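PDB 5T3B: glycoside Hydrolase from Bacteroides plebeius, which belongs to glycoside hydrolase family 50, whose characterised members are beta-agarases, though its own substrate is not established. Local coordinates for residues A[157-162]-A[460-465]; A[189-194]-A[238-243]; A[439-444]-A[453-458]. One frame throughout, in Å; residues are numbered along the deposited sequence.

Contact 1: residues A[157-162]-A[460-465]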
loop_
_atom_site.group_PDB
_atom_site.type_symbol
_atom_site.label_atom_id
_atom_site.label_comp_id
_atom_site.label_asym_id
_atom_site.label_seq_id
_atom_site.Cartn_x
_atom_site.Cartn_y
_atom_site.Cartn_z
ATOM N N SER A 157 11.261 -12.782 -7.395
ATOM C CA SER A 157 10.942 -13.985 -6.673
ATOM C C SER A 157 12.041 -14.515 -5.785
ATOM O O SER A 157 11.788 -15.057 -4.710
ATOM C CB SER A 157 10.452 -15.097 -7.635
ATOM O OG SER A 157 11.513 -15.590 -8.393
ATOM N N GLU A 158 13.251 -14.355 -6.236
ATOM C CA GLU A 158 14.406 -14.813 -5.444
ATOM C C GLU A 158 14.565 -14.059 -4.139
ATOM O O GLU A 158 15.195 -14.587 -3.205
ATOM C CB GLU A 158 15.705 -14.693 -6.278
ATOM C CG GLU A 158 15.742 -15.702 -7.406
ATOM C CD GLU A 158 16.821 -15.363 -8.463
ATOM O OE1 GLU A 158 17.389 -14.204 -8.451
ATOM O OE2 GLU A 158 17.086 -16.226 -9.308
ATOM N N ILE A 159 14.037 -12.824 -4.083
ATOM C CA ILE A 159 14.087 -11.951 -2.916
ATOM C C ILE A 159 12.724 -12.055 -2.164
ATOM O O ILE A 159 12.527 -11.414 -1.149
ATOM C CB ILE A 159 14.353 -10.439 -3.373
ATOM C CG1 ILE A 159 15.725 -10.322 -4.094
ATOM C CG2 ILE A 159 14.315 -9.394 -2.189
ATOM C CD1 ILE A 159 15.741 -9.036 -4.945
ATOM N N GLY A 160 11.812 -12.900 -2.633
ATOM C CA GLY A 160 10.496 -13.082 -2.002
ATOM C C GLY A 160 9.490 -11.986 -2.267
ATOM O O GLY A 160 8.530 -11.864 -1.494
ATOM N N PHE A 161 9.648 -11.270 -3.385
ATOM C CA PHE A 161 8.616 -10.360 -3.885
ATOM C C PHE A 161 7.932 -11.031 -5.069
ATOM O O PHE A 161 8.599 -11.541 -5.958
ATOM C CB PHE A 161 9.227 -9.026 -4.344
ATOM C CG PHE A 161 9.725 -8.132 -3.250
ATOM C CD1 PHE A 161 8.841 -7.394 -2.448
ATOM C CD2 PHE A 161 11.071 -7.990 -2.995
ATOM C CE1 PHE A 161 9.321 -6.541 -1.478
ATOM C CE2 PHE A 161 11.546 -7.116 -2.064
ATOM C CZ PHE A 161 10.666 -6.393 -1.276
ATOM N N HIS A 162 6.607 -10.850 -5.131
ATOM C CA HIS A 162 5.790 -11.546 -6.151
ATOM C C HIS A 162 4.803 -10.717 -6.889
ATOM O O HIS A 162 4.172 -11.187 -7.818
ATOM C CB HIS A 162 5.119 -12.769 -5.534
ATOM C CG HIS A 162 6.094 -13.771 -4.967
ATOM N ND1 HIS A 162 6.676 -14.747 -5.745
ATOM C CD2 HIS A 162 6.667 -13.890 -3.741
ATOM C CE1 HIS A 162 7.503 -15.442 -4.992
ATOM N NE2 HIS A 162 7.557 -14.920 -3.788
ATOM N N SER A 460 22.902 -5.063 -0.407
ATOM C CA SER A 460 22.828 -5.046 1.031
ATOM C C SER A 460 21.411 -4.929 1.548
ATOM O O SER A 460 21.070 -5.559 2.556
ATOM C CB SER A 460 23.728 -3.929 1.596
ATOM O OG SER A 460 25.123 -4.181 1.475
ATOM N N LEU A 461 20.586 -4.139 0.872
ATOM C CA LEU A 461 19.193 -4.042 1.175
ATOM C C LEU A 461 18.463 -5.358 0.823
ATOM O O LEU A 461 17.654 -5.868 1.637
ATOM C CB LEU A 461 18.609 -2.853 0.459
ATOM C CG LEU A 461 17.075 -2.726 0.522
ATOM C CD1 LEU A 461 16.566 -2.623 1.969
ATOM C CD2 LEU A 461 16.588 -1.503 -0.271
ATOM N N THR A 462 18.682 -5.877 -0.375
ATOM C CA THR A 462 17.926 -7.043 -0.799
ATOM C C THR A 462 18.253 -8.273 0.063
ATOM O O THR A 462 17.381 -9.150 0.230
ATOM C CB THR A 462 18.076 -7.328 -2.267
ATOM O OG1 THR A 462 19.410 -7.667 -2.569
ATOM C CG2 THR A 462 17.592 -6.232 -3.103
ATOM N N LYS A 463 19.441 -8.355 0.627
ATOM C CA LYS A 463 19.764 -9.442 1.543
ATOM C C LYS A 463 18.831 -9.418 2.725
ATOM O O LYS A 463 18.230 -10.452 3.093
ATOM C CB LYS A 463 21.215 -9.304 1.987
ATOM C CG LYS A 463 21.724 -10.374 3.013
ATOM C CD LYS A 463 21.395 -9.966 4.451
ATOM C CE LYS A 463 22.071 -10.804 5.520
ATOM N NZ LYS A 463 21.630 -12.196 5.439
ATOM N N TYR A 464 18.711 -8.247 3.361
ATOM C CA TYR A 464 17.841 -8.159 4.547
ATOM C C TYR A 464 16.349 -8.316 4.183
ATOM O O TYR A 464 15.570 -8.867 4.985
ATOM C CB TYR A 464 18.076 -6.853 5.320
ATOM C CG TYR A 464 19.462 -6.853 5.950
ATOM C CD1 TYR A 464 19.768 -7.658 7.017
ATOM C CD2 TYR A 464 20.506 -6.149 5.396
ATOM C CE1 TYR A 464 21.020 -7.716 7.540
ATOM C CE2 TYR A 464 21.775 -6.232 5.860
ATOM C CZ TYR A 464 22.031 -7.004 6.962
ATOM O OH TYR A 464 23.320 -7.046 7.502
ATOM N N MET A 465 15.967 -7.793 3.007
ATOM C CA MET A 465 14.600 -8.006 2.537
ATOM C C MET A 465 14.287 -9.475 2.379
ATOM O O MET A 465 13.230 -9.947 2.791
ATOM C CB MET A 465 14.342 -7.317 1.194
ATOM C CG MET A 465 14.374 -5.819 1.268
ATOM S SD MET A 465 14.287 -5.187 -0.454
ATOM C CE MET A 465 13.402 -3.673 -0.260
#
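Met-465 shows how a single flexible side chain can serve two apolar partners across an interface, Ile-159 near its root and Phe-161 toward its tip. Its CB lies 4.0 Å from CG2 of Ile-159, so the first contact is made close to the backbone. With CG anti to the carbonyl carbon (chi1 -67°) and the chain running on extended to the sulfur, SD is delivered to the rim of the Phe-161 ring. There SD stands 3.7 Å from CE2 and 4.9 Å from the ring centroid, 85° off the ring normal, which places it almost in the ring plane. The terminal CE ends beside the same rim, 4.0 Å from CZ of Phe-161. One turn earlier on helix 459-469, CG2 of Thr-462 meets CD1 of Ile-159 at 3.8 Å, so the isoleucine spreads its two branches over both helical positions. Phe-161 and Met-465 also both touch Tyr-419 of helix 412-427. The backbone turns sharply at Gly-160, whose positive phi closes helix 145-158 in a Schellman motif; just beyond the contact Asn-469 and Trp-470 bond the carbonyl oxygens of Ile-159 and Glu-158. This is an edge-on Met-aromatic contact joining a helix C-terminus to a neighbouring helix, set on the outer layer of what is consistent with the (beta/alpha)8 barrel of the family.

Contact 2: residues A[189-194]-A[238-243]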
loop_
_atom_site.group_PDB
_atom_site.type_symbol
_atom_site.label_atom_id
_atom_site.label_comp_id
_atom_site.label_asym_id
_atom_site.label_seq_id
_atom_site.Cartn_x
_atom_site.Cartn_y
_atom_site.Cartn_z
ATOM N N GLN A 189 -0.132 -8.324 -10.662
ATOM C CA GLN A 189 -0.182 -6.852 -10.755
ATOM C C GLN A 189 -1.394 -6.277 -10.076
ATOM O O GLN A 189 -2.483 -6.873 -10.083
ATOM C CB GLN A 189 0.003 -6.351 -12.174
ATOM C CG GLN A 189 -1.073 -6.716 -13.080
ATOM C CD GLN A 189 -0.930 -6.237 -14.563
ATOM O OE1 GLN A 189 -0.177 -5.247 -14.941
ATOM N NE2 GLN A 189 -1.622 -6.865 -15.369
ATOM N N ALA A 190 -1.213 -5.081 -9.549
ATOM C CA ALA A 190 -2.305 -4.324 -8.957
ATOM C C ALA A 190 -2.256 -2.890 -9.509
ATOM O O ALA A 190 -1.469 -2.058 -9.000
ATOM C CB ALA A 190 -2.237 -4.293 -7.468
ATOM N N PRO A 191 -2.955 -2.605 -10.608
ATOM C CA PRO A 191 -2.901 -1.283 -11.216
ATOM C C PRO A 191 -3.537 -0.239 -10.380
ATOM O O PRO A 191 -4.447 -0.504 -9.578
ATOM C CB PRO A 191 -3.658 -1.423 -12.532
ATOM C CG PRO A 191 -4.629 -2.525 -12.200
ATOM C CD PRO A 191 -3.843 -3.505 -11.358
ATOM N N SER A 192 -3.065 0.990 -10.542
ATOM C CA SER A 192 -3.640 2.184 -9.914
ATOM C C SER A 192 -4.333 3.044 -10.939
ATOM O O SER A 192 -3.923 3.082 -12.131
ATOM C CB SER A 192 -2.562 2.929 -9.136
ATOM O OG SER A 192 -1.490 3.300 -10.022
ATOM N N PHE A 193 -5.448 3.619 -10.530
ATOM C CA PHE A 193 -6.296 4.499 -11.309
ATOM C C PHE A 193 -6.437 5.828 -10.569
ATOM O O PHE A 193 -5.990 6.017 -9.446
ATOM C CB PHE A 193 -7.668 3.852 -11.512
ATOM C CG PHE A 193 -7.622 2.605 -12.371
ATOM C CD1 PHE A 193 -7.297 1.367 -11.846
ATOM C CD2 PHE A 193 -7.896 2.657 -13.703
ATOM C CE1 PHE A 193 -7.262 0.237 -12.624
ATOM C CE2 PHE A 193 -7.889 1.531 -14.474
ATOM C CZ PHE A 193 -7.532 0.328 -13.949
ATOM N N SER A 194 -7.087 6.769 -11.256
ATOM C CA SER A 194 -7.362 8.124 -10.764
ATOM C C SER A 194 -8.853 8.431 -10.970
ATOM O O SER A 194 -9.225 9.210 -11.856
ATOM C CB SER A 194 -6.492 9.136 -11.483
ATOM O OG SER A 194 -5.126 8.884 -11.270
ATOM N N GLY A 238 -10.180 -3.163 -19.396
ATOM C CA GLY A 238 -10.230 -4.258 -20.359
ATOM C C GLY A 238 -9.194 -5.329 -20.170
ATOM O O GLY A 238 -9.512 -6.498 -20.206
ATOM N N MET A 239 -7.970 -4.917 -19.863
ATOM C CA MET A 239 -6.927 -5.946 -19.684
ATOM C C MET A 239 -6.892 -6.581 -18.290
ATOM O O MET A 239 -6.197 -7.558 -18.049
ATOM C CB MET A 239 -5.556 -5.403 -20.040
ATOM C CG MET A 239 -5.010 -4.404 -19.085
ATOM S SD MET A 239 -3.247 -3.938 -19.473
ATOM C CE MET A 239 -3.371 -3.394 -21.052
ATOM N N PHE A 240 -7.676 -6.014 -17.377
ATOM C CA PHE A 240 -7.644 -6.423 -15.997
ATOM C C PHE A 240 -8.807 -7.309 -15.583
ATOM O O PHE A 240 -8.678 -8.179 -14.709
ATOM C CB PHE A 240 -7.551 -5.244 -15.062
ATOM C CG PHE A 240 -6.385 -4.334 -15.344
ATOM C CD1 PHE A 240 -5.066 -4.819 -15.271
ATOM C CD2 PHE A 240 -6.543 -3.035 -15.756
ATOM C CE1 PHE A 240 -3.977 -3.990 -15.554
ATOM C CE2 PHE A 240 -5.450 -2.208 -16.006
ATOM C CZ PHE A 240 -4.175 -2.701 -15.909
ATOM N N ARG A 241 -9.963 -7.087 -16.188
ATOM C CA ARG A 241 -11.130 -7.834 -15.756
ATOM C C ARG A 241 -10.970 -9.319 -16.128
ATOM O O ARG A 241 -10.461 -9.645 -17.199
ATOM C CB ARG A 241 -12.400 -7.244 -16.373
ATOM C CG ARG A 241 -12.505 -7.369 -17.864
ATOM C CD ARG A 241 -13.937 -6.953 -18.197
ATOM N NE ARG A 241 -14.254 -5.560 -17.932
ATOM C CZ ARG A 241 -14.024 -4.603 -18.800
ATOM N NH1 ARG A 241 -13.573 -4.904 -20.047
ATOM N NH2 ARG A 241 -14.248 -3.343 -18.434
ATOM N N ASN A 242 -11.445 -10.184 -15.238
ATOM C CA ASN A 242 -11.416 -11.630 -15.462
ATOM C C ASN A 242 -10.038 -12.194 -15.738
ATOM O O ASN A 242 -9.859 -13.181 -16.418
ATOM C CB ASN A 242 -12.388 -12.019 -16.571
ATOM C CG ASN A 242 -13.802 -11.603 -16.236
ATOM O OD1 ASN A 242 -14.470 -10.819 -16.973
ATOM N ND2 ASN A 242 -14.232 -12.041 -15.137
ATOM N N ASN A 243 -9.035 -11.540 -15.176
ATOM C CA ASN A 243 -7.650 -11.886 -15.407
ATOM C C ASN A 243 -7.094 -12.406 -14.080
ATOM O O ASN A 243 -6.936 -11.608 -13.119
ATOM C CB ASN A 243 -6.913 -10.668 -15.918
ATOM C CG ASN A 243 -5.482 -10.987 -16.286
ATOM O OD1 ASN A 243 -4.845 -11.888 -15.694
ATOM N ND2 ASN A 243 -4.980 -10.279 -17.263
#
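Met-239 O, one residue before the Phe-240 ring that packs on Pro-191, is a carbonyl oxygen gripped by two amides. Asn-243 ND2 reaches it at 3.1 Å, nearly in line with the C=O bond, and ND2 of Asn-177 from helix 169-182 supplies the second bond. The type II turn from Phe-240 to Asn-243 brings the first of these donors back to the carbonyl. Phe-240 has CG anti to the carbonyl carbon (chi1 -55°), which puts its ring against Pro-191. The proline lies over one face, its CG 3.6 Å from the ring centroid and 8° off the normal, a clear CH-pi contact, while its CB comes within 3.6 Å of CZ of Phe-240. Met-239 CG covers the opposite face. The amide group of Gln-189 sits at the ring edge, its plane turned 73° from that of the ring, and Phe-193 brings CZ to 3.9 Å from CE2 of Phe-240; the Phe-193 ring is stacked with Phe-237. Helix 169-182 borders the site through Val-176, Asp-173 and Asn-177, strand 163-165 runs parallel beside strand 188-190, and backbone bonds from Gln-189 to Asp-245 and Leu-247 tie that strand to the chain just beyond the turn.

Contact 3: residues A[439-444]-A[453-458]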
loop_
_atom_site.group_PDB
_atom_site.type_symbol
_atom_site.label_atom_id
_atom_site.label_comp_id
_atom_site.label_asym_id
_atom_site.label_seq_id
_atom_site.Cartn_x
_atom_site.Cartn_y
_atom_site.Cartn_z
ATOM N N LYS A 439 10.248 2.086 -3.780
ATOM C CA LYS A 439 9.752 1.612 -5.067
ATOM C C LYS A 439 10.846 0.872 -5.793
ATOM O O LYS A 439 11.930 0.659 -5.281
ATOM C CB LYS A 439 9.146 2.761 -5.883
ATOM C CG LYS A 439 10.139 3.842 -6.240
ATOM C CD LYS A 439 9.477 4.947 -7.092
ATOM C CE LYS A 439 10.278 6.209 -7.236
ATOM N NZ LYS A 439 11.303 6.096 -8.305
ATOM N N TYR A 440 10.504 0.468 -7.031
ATOM C CA TYR A 440 11.424 -0.315 -7.850
ATOM C C TYR A 440 12.787 0.373 -8.046
ATOM O O TYR A 440 13.799 -0.203 -7.677
ATOM C CB TYR A 440 10.706 -0.582 -9.185
ATOM C CG TYR A 440 11.494 -1.285 -10.247
ATOM C CD1 TYR A 440 12.204 -2.460 -10.001
ATOM C CD2 TYR A 440 11.512 -0.776 -11.535
ATOM C CE1 TYR A 440 12.925 -3.073 -10.993
ATOM C CE2 TYR A 440 12.218 -1.419 -12.569
ATOM C CZ TYR A 440 12.932 -2.556 -12.255
ATOM O OH TYR A 440 13.667 -3.148 -13.269
ATOM N N LEU A 441 12.774 1.571 -8.639
ATOM C CA LEU A 441 14.000 2.302 -8.945
ATOM C C LEU A 441 14.150 3.574 -8.173
ATOM O O LEU A 441 13.178 4.238 -7.833
ATOM C CB LEU A 441 14.028 2.744 -10.446
ATOM C CG LEU A 441 13.987 1.626 -11.432
ATOM C CD1 LEU A 441 13.790 2.096 -12.819
ATOM C CD2 LEU A 441 15.175 0.765 -11.380
ATOM N N ASP A 442 15.402 3.914 -7.945
ATOM C CA ASP A 442 15.705 5.278 -7.519
ATOM C C ASP A 442 15.147 6.304 -8.484
ATOM O O ASP A 442 15.052 6.052 -9.695
ATOM C CB ASP A 442 17.222 5.492 -7.456
ATOM C CG ASP A 442 17.914 4.917 -6.275
ATOM O OD1 ASP A 442 17.286 4.486 -5.299
ATOM O OD2 ASP A 442 19.176 4.959 -6.374
ATOM N N ASP A 443 14.806 7.488 -7.966
ATOM C CA ASP A 443 14.819 8.653 -8.811
ATOM C C ASP A 443 16.252 9.001 -9.149
ATOM O O ASP A 443 17.160 8.626 -8.435
ATOM C CB ASP A 443 14.127 9.849 -8.133
ATOM C CG ASP A 443 12.672 9.697 -7.824
ATOM O OD1 ASP A 443 12.008 8.850 -8.400
ATOM O OD2 ASP A 443 12.223 10.614 -7.014
ATOM N N GLU A 444 16.489 9.783 -10.206
ATOM C CA GLU A 444 17.862 10.163 -10.517
ATOM C C GLU A 444 18.534 10.840 -9.328
ATOM O O GLU A 444 19.752 10.675 -9.131
ATOM C CB GLU A 444 17.932 11.018 -11.777
ATOM C CG GLU A 444 19.363 11.178 -12.305
ATOM C CD GLU A 444 19.411 11.671 -13.753
ATOM O OE1 GLU A 444 18.371 12.244 -14.157
ATOM O OE2 GLU A 444 20.469 11.517 -14.468
ATOM N N TYR A 453 19.382 3.881 -10.263
ATOM C CA TYR A 453 18.853 4.437 -11.500
ATOM C C TYR A 453 19.407 3.692 -12.741
ATOM O O TYR A 453 18.817 3.819 -13.812
ATOM C CB TYR A 453 19.206 5.922 -11.536
ATOM C CG TYR A 453 18.458 6.704 -12.576
ATOM C CD1 TYR A 453 17.120 6.948 -12.456
ATOM C CD2 TYR A 453 19.139 7.215 -13.678
ATOM C CE1 TYR A 453 16.409 7.695 -13.393
ATOM C CE2 TYR A 453 18.454 7.932 -14.623
ATOM C CZ TYR A 453 17.091 8.153 -14.493
ATOM O OH TYR A 453 16.362 8.882 -15.442
ATOM N N ASN A 454 20.533 2.973 -12.574
ATOM C CA ASN A 454 21.101 2.105 -13.605
ATOM C C ASN A 454 20.665 0.666 -13.521
ATOM O O ASN A 454 21.310 -0.213 -14.082
ATOM C CB ASN A 454 22.617 2.183 -13.642
ATOM C CG ASN A 454 23.085 3.564 -13.848
ATOM O OD1 ASN A 454 22.559 4.310 -14.665
ATOM N ND2 ASN A 454 24.050 3.956 -12.995
ATOM N N TYR A 455 19.553 0.432 -12.828
ATOM C CA TYR A 455 18.970 -0.904 -12.684
ATOM C C TYR A 455 19.845 -1.883 -11.910
ATOM O O TYR A 455 19.687 -3.081 -12.038
ATOM C CB TYR A 455 18.516 -1.474 -14.029
ATOM C CG TYR A 455 17.490 -0.718 -14.786
ATOM C CD1 TYR A 455 16.111 -1.010 -14.656
ATOM C CD2 TYR A 455 17.805 0.338 -15.671
ATOM C CE1 TYR A 455 15.181 -0.325 -15.363
ATOM C CE2 TYR A 455 16.882 1.057 -16.375
ATOM C CZ TYR A 455 15.525 0.735 -16.249
ATOM O OH TYR A 455 14.528 1.405 -16.915
ATOM N N LYS A 456 20.721 -1.375 -11.048
ATOM C CA LYS A 456 21.520 -2.266 -10.201
ATOM C C LYS A 456 20.915 -2.430 -8.810
ATOM O O LYS A 456 20.737 -1.443 -8.109
ATOM C CB LYS A 456 22.921 -1.753 -10.116
ATOM C CG LYS A 456 23.637 -1.745 -11.471
ATOM C CD LYS A 456 23.270 -2.861 -12.454
ATOM C CE LYS A 456 24.392 -2.938 -13.482
ATOM N NZ LYS A 456 25.686 -3.126 -12.776
ATOM N N PRO A 457 20.604 -3.662 -8.414
ATOM C CA PRO A 457 20.043 -3.858 -7.081
ATOM C C PRO A 457 20.993 -3.397 -5.990
ATOM O O PRO A 457 22.236 -3.594 -6.060
ATOM C CB PRO A 457 19.835 -5.355 -6.999
ATOM C CG PRO A 457 19.665 -5.789 -8.443
ATOM C CD PRO A 457 20.650 -4.931 -9.165
ATOM N N TYR A 458 20.413 -2.839 -4.928
ATOM C CA TYR A 458 21.158 -2.555 -3.718
ATOM C C TYR A 458 21.221 -3.855 -2.934
ATOM O O TYR A 458 20.338 -4.155 -2.136
ATOM C CB TYR A 458 20.474 -1.439 -2.964
ATOM C CG TYR A 458 20.616 -0.109 -3.563
ATOM C CD1 TYR A 458 21.843 0.588 -3.485
ATOM C CD2 TYR A 458 19.562 0.530 -4.169
ATOM C CE1 TYR A 458 21.969 1.855 -4.022
ATOM C CE2 TYR A 458 19.694 1.815 -4.698
ATOM C CZ TYR A 458 20.924 2.488 -4.615
ATOM O OH TYR A 458 21.079 3.766 -5.090
HETATM O O HOH W 1 20.705 5.829 -8.419
#
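The hydroxyl of Tyr-458 donates a hydrogen bond to Asp-442, 2.6 Å from OH to OD2, which uses its syn lone pair. The carboxylate is brought there by a chi1 of -77°, which sets CG anti to the carbonyl carbon; its plane is turned 44° from the phenol ring. OD2 also receives a water, at 2.7 Å, that accepts a bond from the backbone N of Tyr-453, while OD1 is held by Gly-449 N. A lysine in place of Asp-442 would probably leave the Tyr-458 hydroxyl and the water without their acceptor. Both segments belong to the loop after strand 432-437, entered by a cis peptide before Lys-439, as after the last barrel strand of related (beta/alpha)8 glycosidases. At the more exposed end, Tyr-453 has CG anti to the backbone N (chi1 -166°), which lays its ring against the extended Glu-444: CB of Glu-444 is 4.0 Å from the centroid, in a CH-pi contact, and the carboxylate continues nearly parallel to the ring. Among the buried residues CD1 of Leu-441 packs 3.8 Å from CE1 of Tyr-455, and Tyr-440 OH, bonded to Trp-148 NE1, approaches the edge of the Tyr-455 ring, whose own hydroxyl accepts Gly-133 N.

Overall arrangement
The three contacts trade polarity against burial. Contacts 1 and 2 are buried, cover nearly equal areas and have no hydrogen bond across them, resting instead on a sulfur at a ring edge and a proline over a ring face. Contact 3, partly buried and with about twice their area, adds a carboxylate acceptor and a bridging water. Contact 1 closes a loop of nearly 300 residues, inside which the other two are nested in series. Contacts 1 and 3 adjoin in sequence at helix 459-469, with centres 14 Å apart. Contact 2 lies about 25 Å from both, centre to centre, at the end of strand 188-190.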